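Local coordinates for mandelate racemase/muconate lactonizing enzyme family protein (Bradyrhizobium sp. ORS 278, PDB 3TOY) that belongs to the mandelate racemase/muconate lactonizing enzyme family of the enolase superfamily and binds calcium at the carboxylates of its barrel domain, at residues Arg35-Pro40 against Ser375-Tyr380; Arg46-Val51 against Asn221-Pro226; Met217-Gln222 against Trp243-Val248. One frame throughout, in Å; residues are numbered along the deposited sequence. Where two conformers were deposited one is given.

Contact 1: residues Arg35-Pro40 against Ser375-Tyr380; sequences RAVITP and SAVAKY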
# COMPACT_ATOMS: atom_id res chain seq x y z
N ARG A 35 41.52 -26.62 -11.30
CA ARG A 35 42.11 -27.52 -10.33
C ARG A 35 41.55 -27.29 -8.94
O ARG A 35 41.28 -26.15 -8.56
CB ARG A 35 43.63 -27.36 -10.30
CG ARG A 35 44.33 -27.68 -11.64
CD ARG A 35 45.83 -27.38 -11.55
NE ARG A 35 46.10 -25.94 -11.61
CZ ARG A 35 47.30 -25.40 -11.39
NH1 ARG A 35 48.34 -26.17 -11.11
NH2 ARG A 35 47.45 -24.08 -11.46
N ALA A 36 41.40 -28.36 -8.18
CA ALA A 36 40.93 -28.29 -6.80
C ALA A 36 42.10 -28.33 -5.82
O ALA A 36 43.01 -29.15 -5.96
CB ALA A 36 39.96 -29.44 -6.52
N VAL A 37 42.08 -27.45 -4.82
CA VAL A 37 43.06 -27.49 -3.74
C VAL A 37 42.37 -27.36 -2.40
O VAL A 37 41.25 -26.83 -2.32
CB VAL A 37 44.12 -26.39 -3.84
CG1 VAL A 37 44.93 -26.54 -5.13
CG2 VAL A 37 43.48 -25.00 -3.80
N ILE A 38 43.01 -27.86 -1.36
CA ILE A 38 42.56 -27.60 -0.01
C ILE A 38 43.70 -26.96 0.77
O ILE A 38 44.68 -27.62 1.13
CB ILE A 38 42.06 -28.87 0.69
CG1 ILE A 38 40.96 -29.53 -0.17
CG2 ILE A 38 41.55 -28.55 2.09
CD1 ILE A 38 40.38 -30.78 0.43
N THR A 39 43.58 -25.66 1.01
CA THR A 39 44.62 -24.91 1.68
C THR A 39 44.47 -25.00 3.19
O THR A 39 43.36 -25.15 3.70
CB THR A 39 44.57 -23.42 1.28
OG1 THR A 39 43.29 -22.88 1.63
CG2 THR A 39 44.80 -23.27 -0.21
N PRO A 40 45.59 -24.90 3.91
CA PRO A 40 45.51 -24.92 5.37
C PRO A 40 45.05 -23.58 5.92
O PRO A 40 45.27 -22.54 5.29
CB PRO A 40 46.96 -25.20 5.79
CG PRO A 40 47.78 -24.66 4.69
CD PRO A 40 46.98 -24.86 3.43
N SER A 375 54.27 -24.39 -6.76
CA SER A 375 54.80 -25.38 -5.83
C SER A 375 53.79 -25.60 -4.70
O SER A 375 53.57 -26.72 -4.25
CB SER A 375 56.20 -24.99 -5.31
OG SER A 375 56.15 -24.03 -4.28
N ALA A 376 53.13 -24.53 -4.28
CA ALA A 376 52.11 -24.65 -3.25
C ALA A 376 50.84 -25.34 -3.79
O ALA A 376 50.25 -26.19 -3.11
CB ALA A 376 51.79 -23.28 -2.65
N VAL A 377 50.44 -25.00 -5.01
CA VAL A 377 49.31 -25.69 -5.64
C VAL A 377 49.57 -27.19 -5.68
O VAL A 377 48.73 -27.99 -5.28
CB VAL A 377 49.01 -25.14 -7.06
CG1 VAL A 377 47.99 -26.01 -7.76
CG2 VAL A 377 48.52 -23.70 -7.00
N ALA A 378 50.76 -27.59 -6.13
CA ALA A 378 51.12 -29.00 -6.14
C ALA A 378 50.97 -29.62 -4.75
O ALA A 378 50.45 -30.72 -4.59
CB ALA A 378 52.54 -29.18 -6.66
N LYS A 379 51.43 -28.91 -3.73
CA LYS A 379 51.36 -29.40 -2.35
C LYS A 379 49.92 -29.63 -1.89
O LYS A 379 49.62 -30.62 -1.22
CB LYS A 379 52.06 -28.40 -1.42
CG LYS A 379 52.28 -28.88 0.00
CD LYS A 379 53.11 -27.84 0.76
CE LYS A 379 53.83 -28.45 1.96
NZ LYS A 379 52.89 -29.12 2.90
N TYR A 380 49.03 -28.71 -2.24
CA TYR A 380 47.65 -28.74 -1.70
C TYR A 380 46.57 -29.26 -2.65
O TYR A 380 45.40 -29.38 -2.27
CB TYR A 380 47.26 -27.36 -1.19
CG TYR A 380 48.20 -26.88 -0.12
CD1 TYR A 380 48.41 -27.64 1.03
CD2 TYR A 380 48.88 -25.68 -0.25
CE1 TYR A 380 49.28 -27.21 2.01
CE2 TYR A 380 49.74 -25.23 0.73
CZ TYR A 380 49.94 -26.01 1.85
OH TYR A 380 50.80 -25.59 2.84
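The carbonyl oxygen of Tyr380, at the last turn of helix 374-380, is met by two groups of the strand that runs across it. Ile38 N donates a nearly straight hydrogen bond to Tyr380 O (3.0 Å, 165° at the hydrogen), and Val37 CA adds a CA-H...O contact to the same Tyr380 O at 3.3 Å. Helix and strand stand almost perpendicular, at 88°, so the strand meets the helix over a short length. On one flank of this polar point the Tyr380 ring carries the packing. Its CG lies anti to the carbonyl carbon (chi1 -58°), which brings the ring alongside the strand's later residues, and Pro40 CD settles over one face, 3.7 Å from the ring centroid, in a CH-pi contact; Lys379 CG lies over the opposite face, toward the rim. On the other flank Val37 CG1 approaches Val377 CG1 at 4.1 Å, while Val377 CG1 also sits over one face of the Arg35 guanidinium, 3.4 Å from Arg35 NH1. The same NH1 forms a salt bridge with Glu374, the first residue of the helix. Strand 29-47 belongs to the antiparallel sheet of the N-terminal domain, and the C-terminal strand 381-382 joins that sheet directly after the helix. The chemistry thus implies a carbonyl at the helix end that is satisfied by the sheet, and a guanidinium whose one face is packed by a Val377 methyl while its NH1 is held by the Glu374 carboxylate.

Contact 2: residues Arg46-Val51 against Asn221-Pro226; sequences RNAFGV and NQSLDP. With P4C (O-acetaldehydyl-hexaethylene glycol), chain N; ACT (acetate ion), chain F.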
# COMPACT_ATOMS: atom_id res chain seq x y z
N ARG A 46 34.73 -21.26 13.43
CA ARG A 46 33.50 -21.90 13.87
C ARG A 46 32.31 -21.00 13.57
O ARG A 46 32.34 -19.80 13.85
CB ARG A 46 33.57 -22.22 15.36
CG ARG A 46 32.22 -22.45 16.03
CD ARG A 46 31.58 -23.78 15.64
NE ARG A 46 30.26 -23.90 16.26
CZ ARG A 46 29.31 -24.74 15.86
NH1 ARG A 46 29.53 -25.55 14.83
NH2 ARG A 46 28.14 -24.77 16.49
N ASN A 47 31.26 -21.58 12.98
CA ASN A 47 30.01 -20.84 12.74
C ASN A 47 28.81 -21.58 13.30
O ASN A 47 28.97 -22.65 13.91
CB ASN A 47 29.82 -20.51 11.25
CG ASN A 47 29.66 -21.75 10.37
OD1 ASN A 47 28.65 -22.45 10.43
ND2 ASN A 47 30.65 -21.98 9.49
N ALA A 48 27.62 -21.03 13.12
CA ALA A 48 26.41 -21.64 13.69
C ALA A 48 26.08 -23.01 13.09
O ALA A 48 25.35 -23.80 13.70
CB ALA A 48 25.19 -20.68 13.55
N PHE A 49 26.59 -23.29 11.90
CA PHE A 49 26.26 -24.55 11.22
C PHE A 49 27.37 -25.60 11.18
O PHE A 49 27.16 -26.71 10.70
CB PHE A 49 25.73 -24.30 9.80
CG PHE A 49 24.29 -23.92 9.77
CD1 PHE A 49 23.31 -24.91 9.76
CD2 PHE A 49 23.91 -22.58 9.79
CE1 PHE A 49 21.96 -24.57 9.75
CE2 PHE A 49 22.56 -22.23 9.78
CZ PHE A 49 21.58 -23.23 9.76
N GLY A 50 28.55 -25.23 11.66
CA GLY A 50 29.68 -26.15 11.63
C GLY A 50 30.98 -25.39 11.74
O GLY A 50 31.04 -24.30 12.33
N VAL A 51 32.03 -25.96 11.18
CA VAL A 51 33.34 -25.35 11.28
C VAL A 51 33.99 -25.39 9.91
O VAL A 51 33.93 -26.40 9.23
CB VAL A 51 34.23 -26.09 12.32
CG1 VAL A 51 35.61 -25.44 12.40
CG2 VAL A 51 33.58 -26.08 13.69
N ASN A 221 24.98 -16.26 10.35
CA ASN A 221 25.02 -17.33 9.36
C ASN A 221 23.68 -18.05 9.17
O ASN A 221 23.64 -19.28 9.09
CB ASN A 221 26.15 -18.34 9.67
CG ASN A 221 27.51 -17.81 9.26
OD1 ASN A 221 28.29 -17.35 10.10
ND2 ASN A 221 27.76 -17.80 7.97
N GLN A 222 22.59 -17.28 9.08
CA GLN A 222 21.27 -17.84 8.74
C GLN A 222 20.66 -18.73 9.82
O GLN A 222 19.71 -19.47 9.55
CB GLN A 222 21.33 -18.65 7.45
CG GLN A 222 22.02 -17.94 6.26
CD GLN A 222 22.10 -18.85 5.07
OE1 GLN A 222 21.07 -19.18 4.45
NE2 GLN A 222 23.32 -19.28 4.73
N SER A 223 21.16 -18.62 11.04
CA SER A 223 20.86 -19.64 12.05
C SER A 223 19.57 -19.38 12.84
O SER A 223 19.13 -20.25 13.59
CB SER A 223 22.04 -19.81 13.00
OG SER A 223 22.34 -18.58 13.68
N LEU A 224 18.96 -18.21 12.68
CA LEU A 224 17.76 -17.88 13.47
C LEU A 224 16.51 -17.83 12.59
O LEU A 224 16.62 -17.78 11.38
CB LEU A 224 17.93 -16.54 14.17
CG LEU A 224 19.21 -16.39 15.00
CD1 LEU A 224 19.25 -15.02 15.66
CD2 LEU A 224 19.22 -17.49 16.06
N ASP A 225 15.33 -17.83 13.23
CA ASP A 225 14.09 -17.44 12.55
C ASP A 225 13.81 -15.97 12.82
O ASP A 225 14.48 -15.34 13.65
CB ASP A 225 12.90 -18.37 12.89
CG ASP A 225 12.52 -18.36 14.38
OD1 ASP A 225 12.75 -17.38 15.09
OD2 ASP A 225 11.96 -19.37 14.83
N PRO A 226 12.86 -15.38 12.08
CA PRO A 226 12.68 -13.95 12.26
C PRO A 226 12.32 -13.52 13.68
O PRO A 226 12.86 -12.53 14.17
CB PRO A 226 11.58 -13.62 11.25
CG PRO A 226 11.86 -14.59 10.13
CD PRO A 226 12.22 -15.86 10.84
O1 P4C N . 11.28 -17.95 17.47
C2 P4C N . 10.54 -19.05 18.01
C3 P4C N . 11.52 -20.03 18.64
O4 P4C N . 11.34 -21.30 18.04
C5 P4C N . 12.44 -22.17 18.27
C6 P4C N . 11.90 -23.43 18.93
O7 P4C N . 11.65 -23.16 20.31
C8 P4C N . 11.07 -24.29 20.96
C9 P4C N . 10.78 -23.96 22.41
O10 P4C N . 12.04 -23.80 23.05
C11 P4C N . 11.87 -23.65 24.45
C12 P4C N . 13.19 -23.22 25.05
O13 P4C N . 13.71 -22.14 24.29
C14 P4C N . 14.89 -21.58 24.88
C15 P4C N . 15.21 -20.27 24.18
O16 P4C N . 14.26 -19.29 24.59
C17 P4C N . 14.11 -18.22 23.65
C18 P4C N . 12.94 -17.36 24.12
O19 P4C N . 13.26 -16.73 25.36
C20 P4C N . 12.16 -16.01 25.92
C21 P4C N . 12.51 -15.51 27.32
O22 P4C N . 12.58 -16.60 28.25
C ACT F . 30.74 -17.08 5.84
O ACT F . 31.64 -16.48 5.21
OXT ACT F . 30.03 -16.39 6.61
CH3 ACT F . 30.51 -18.56 5.70
O HOH W 1 27.35 -18.12 12.86
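The turn between strands 29-47 and 50-64 of the N-terminal domain reaches the loop that follows barrel strand 215-219, and Ala48 and Phe49 at its tip meet that loop from Asn221 to Ser223. The closest carbon-carbon pair is Ala48 CB and Ser223 CB, 3.3 Å apart and nearer than ordinary van der Waals contact. Beside it the Phe49 ring turns its edge to the loop backbone: CE2 lies 3.2 Å from the carbonyl oxygen of Asn221, with Gln222 O also near the ring plane, so carbonyl oxygens face the ring's C-H rim. An Asx turn shapes this hairpin end: Asn47 CG stands between the backbone N and the carbonyl carbon (chi1 64°), which lets OD1 accept from Phe49 N at 2.7 Å, in the plane of its own carbonyl. Asn47 CB lies 3.7 Å from Asn221 OD1. A water spans the two segments; it accepts from Ala48 N and lies 3.0 Å from Asn221 OD1, to which it can donate. The other end of that amide, Asn221 ND2, gives a nearly straight hydrogen bond to acetate OXT (3.0 Å, 165°). Leu116 of a neighbouring subunit packs on Asn47 and Asn221. The direct contact therefore rests on van der Waals contact and on C-H edges facing carbonyl oxygens, while its polar link runs through water to an Asn221 amide whose other end serves the acetate beside the calcium ion.

Contact 3: residues Met217-Gln222 against Trp243-Val248; sequences MLDFNQ and WIEEPV. With CA (calcium ion), chain E; ACT (acetate ion), chain F.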
# COMPACT_ATOMS: atom_id res chain seq x y z
N MET A 217 31.06 -6.32 13.96
CA MET A 217 29.93 -6.87 13.23
C MET A 217 29.63 -8.25 13.76
O MET A 217 30.54 -8.95 14.24
CB MET A 217 30.26 -6.97 11.73
CG MET A 217 30.34 -5.63 11.01
SD MET A 217 31.93 -4.81 11.24
CE MET A 217 32.28 -4.19 9.57
N LEU A 218 28.36 -8.66 13.67
CA LEU A 218 27.97 -10.00 14.15
C LEU A 218 27.26 -10.78 13.05
O LEU A 218 26.27 -10.31 12.51
CB LEU A 218 27.11 -9.89 15.42
CG LEU A 218 26.57 -11.20 16.03
CD1 LEU A 218 27.73 -12.12 16.43
CD2 LEU A 218 25.66 -10.91 17.26
N ASP A 219 27.77 -11.98 12.74
CA ASP A 219 27.23 -12.81 11.68
C ASP A 219 26.54 -14.04 12.25
O ASP A 219 27.17 -14.87 12.90
CB ASP A 219 28.37 -13.18 10.73
CG ASP A 219 27.93 -13.98 9.51
OD1 ASP A 219 26.73 -14.29 9.36
OD2 ASP A 219 28.81 -14.29 8.68
N PHE A 220 25.22 -14.14 12.03
CA PHE A 220 24.43 -15.28 12.51
C PHE A 220 24.43 -16.45 11.55
O PHE A 220 23.91 -17.53 11.88
CB PHE A 220 22.97 -14.87 12.83
CG PHE A 220 22.80 -14.13 14.13
CD1 PHE A 220 23.13 -14.74 15.34
CD2 PHE A 220 22.29 -12.84 14.15
CE1 PHE A 220 22.99 -14.08 16.54
CE2 PHE A 220 22.13 -12.15 15.39
CZ PHE A 220 22.48 -12.78 16.57
N ASN A 221 24.98 -16.26 10.35
CA ASN A 221 25.02 -17.33 9.36
C ASN A 221 23.68 -18.05 9.17
O ASN A 221 23.64 -19.28 9.09
CB ASN A 221 26.15 -18.34 9.67
CG ASN A 221 27.51 -17.81 9.26
OD1 ASN A 221 28.29 -17.35 10.10
ND2 ASN A 221 27.76 -17.80 7.97
N GLN A 222 22.59 -17.28 9.08
CA GLN A 222 21.27 -17.84 8.74
C GLN A 222 20.66 -18.73 9.82
O GLN A 222 19.71 -19.47 9.55
CB GLN A 222 21.33 -18.65 7.45
CG GLN A 222 22.02 -17.94 6.26
CD GLN A 222 22.10 -18.85 5.07
OE1 GLN A 222 21.07 -19.18 4.45
NE2 GLN A 222 23.32 -19.28 4.73
N TRP A 243 26.62 -3.92 12.16
CA TRP A 243 25.56 -4.65 11.43
C TRP A 243 25.34 -6.04 11.97
O TRP A 243 26.20 -6.59 12.70
CB TRP A 243 25.85 -4.66 9.91
CG TRP A 243 26.92 -5.61 9.38
CD1 TRP A 243 27.06 -6.95 9.63
CD2 TRP A 243 27.92 -5.28 8.41
NE1 TRP A 243 28.12 -7.47 8.88
CE2 TRP A 243 28.66 -6.45 8.13
CE3 TRP A 243 28.28 -4.09 7.75
CZ2 TRP A 243 29.72 -6.46 7.23
CZ3 TRP A 243 29.34 -4.10 6.87
CH2 TRP A 243 30.04 -5.29 6.61
N ILE A 244 24.14 -6.57 11.71
CA ILE A 244 23.81 -7.96 11.98
C ILE A 244 23.68 -8.64 10.64
O ILE A 244 22.86 -8.22 9.80
CB ILE A 244 22.45 -8.05 12.67
CG1 ILE A 244 22.49 -7.28 13.99
CG2 ILE A 244 22.06 -9.52 12.86
CD1 ILE A 244 23.31 -7.98 15.11
N GLU A 245 24.42 -9.74 10.44
CA GLU A 245 24.55 -10.32 9.10
C GLU A 245 23.78 -11.65 9.01
O GLU A 245 23.88 -12.49 9.91
CB GLU A 245 26.04 -10.49 8.81
CG GLU A 245 26.39 -11.07 7.47
CD GLU A 245 27.90 -11.03 7.25
OE1 GLU A 245 28.51 -9.99 7.63
OE2 GLU A 245 28.45 -12.01 6.71
N GLU A 246 23.02 -11.82 7.92
CA GLU A 246 22.20 -13.02 7.67
C GLU A 246 21.55 -13.59 8.93
O GLU A 246 21.85 -14.72 9.32
CB GLU A 246 23.01 -14.09 6.95
CG GLU A 246 23.33 -13.75 5.49
CD GLU A 246 23.80 -14.97 4.70
OE1 GLU A 246 24.68 -15.69 5.20
OE2 GLU A 246 23.28 -15.23 3.59
N PRO A 247 20.64 -12.83 9.56
CA PRO A 247 19.99 -13.34 10.77
C PRO A 247 19.17 -14.59 10.50
O PRO A 247 19.02 -15.41 11.40
CB PRO A 247 19.07 -12.19 11.20
CG PRO A 247 18.88 -11.38 9.94
CD PRO A 247 20.18 -11.47 9.21
N VAL A 248 18.64 -14.73 9.29
CA VAL A 248 17.76 -15.85 8.96
C VAL A 248 18.17 -16.44 7.62
O VAL A 248 19.06 -15.91 6.97
CB VAL A 248 16.27 -15.39 8.96
CG1 VAL A 248 16.00 -14.58 10.26
CG2 VAL A 248 15.96 -14.52 7.75
CA CA E . 28.78 -14.26 6.28
C ACT F . 30.74 -17.08 5.84
O ACT F . 31.64 -16.48 5.21
OXT ACT F . 30.03 -16.39 6.61
CH3 ACT F . 30.51 -18.56 5.70
O HOH W 2 26.64 -14.81 6.80
O HOH W 3 25.80 -18.04 5.73
O HOH W 4 31.19 -13.91 5.93
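Met217 CG stands over the centre of the Trp243 indole, 3.4 Å from the centroid of its five-membered ring; the sulfur lies farther off, above the six-membered ring, as a Met-aromatic contact. On the sheet face of Leu218 and Ile244, Ile244 CG2 meets the edge of the Phe220 ring at CD2, 3.6 Å away. Backbone hydrogen bonds join the parallel strands: Leu218 N to Trp243 O, Glu245 N to Leu218 O and Phe220 N to Glu245 O, with Gln222 N to Glu246 O (2.7 Å) past their ends. Linked through helix 226-236, these strands form a beta-alpha-beta unit of the enolase-type barrel, with metal ligands at their C-terminal ends. Asp219 OD2 and Glu245 OE2 bind calcium at 2.4 and 2.3 Å, with Glu271, acetate OXT and two waters among the other partners. CG of each is anti to the backbone N (chi1 -176° and -179°), Glu245 then running on extended, and the carboxylate planes lie 35° apart. The ion probably offsets the repulsion of Asp219 OD2 and Glu245 OE2, 3.0 Å apart, and Lys190 NZ hydrogen-bonds Asp219 OD2. Trp243 NE1 meets the anti lone pair of Glu245 OE1 at 2.8 Å, and Lys188 salt-bridges that oxygen. One calcium-bound water donates to Asp219 OD1 and Glu246 OE1; another water links Glu246 OE1 to Asn221 ND2 and Gln222 NE2. Asn272 hydrogen-bonds Glu246 OE2, and Gln250 N Gln222 OE1.

How the contacts relate
Contacts 2 and 3 form one neighbourhood, their centres 8 Å apart. They share Asn221 and Gln222, and Leu224 N lies 3.1 Å from Pro247 O, a probable hydrogen bond, while Val248 packs against the loop at Leu224 to Pro226. Contact 3 supplies calcium ligands; the acetate is touched by both contacts through Asn221, while the N-terminal turn packs beside that residue. Arg115 and Leu116 of a second subunit also approach this region. Contact 1 stands apart, its centre about 28 Å from that of contact 2 and about 31 Å from that of contact 3, yet strand 29-47 runs through both contacts 1 and 2. In sequence, contact 1 pairs near-terminal segments that bracket both other contacts.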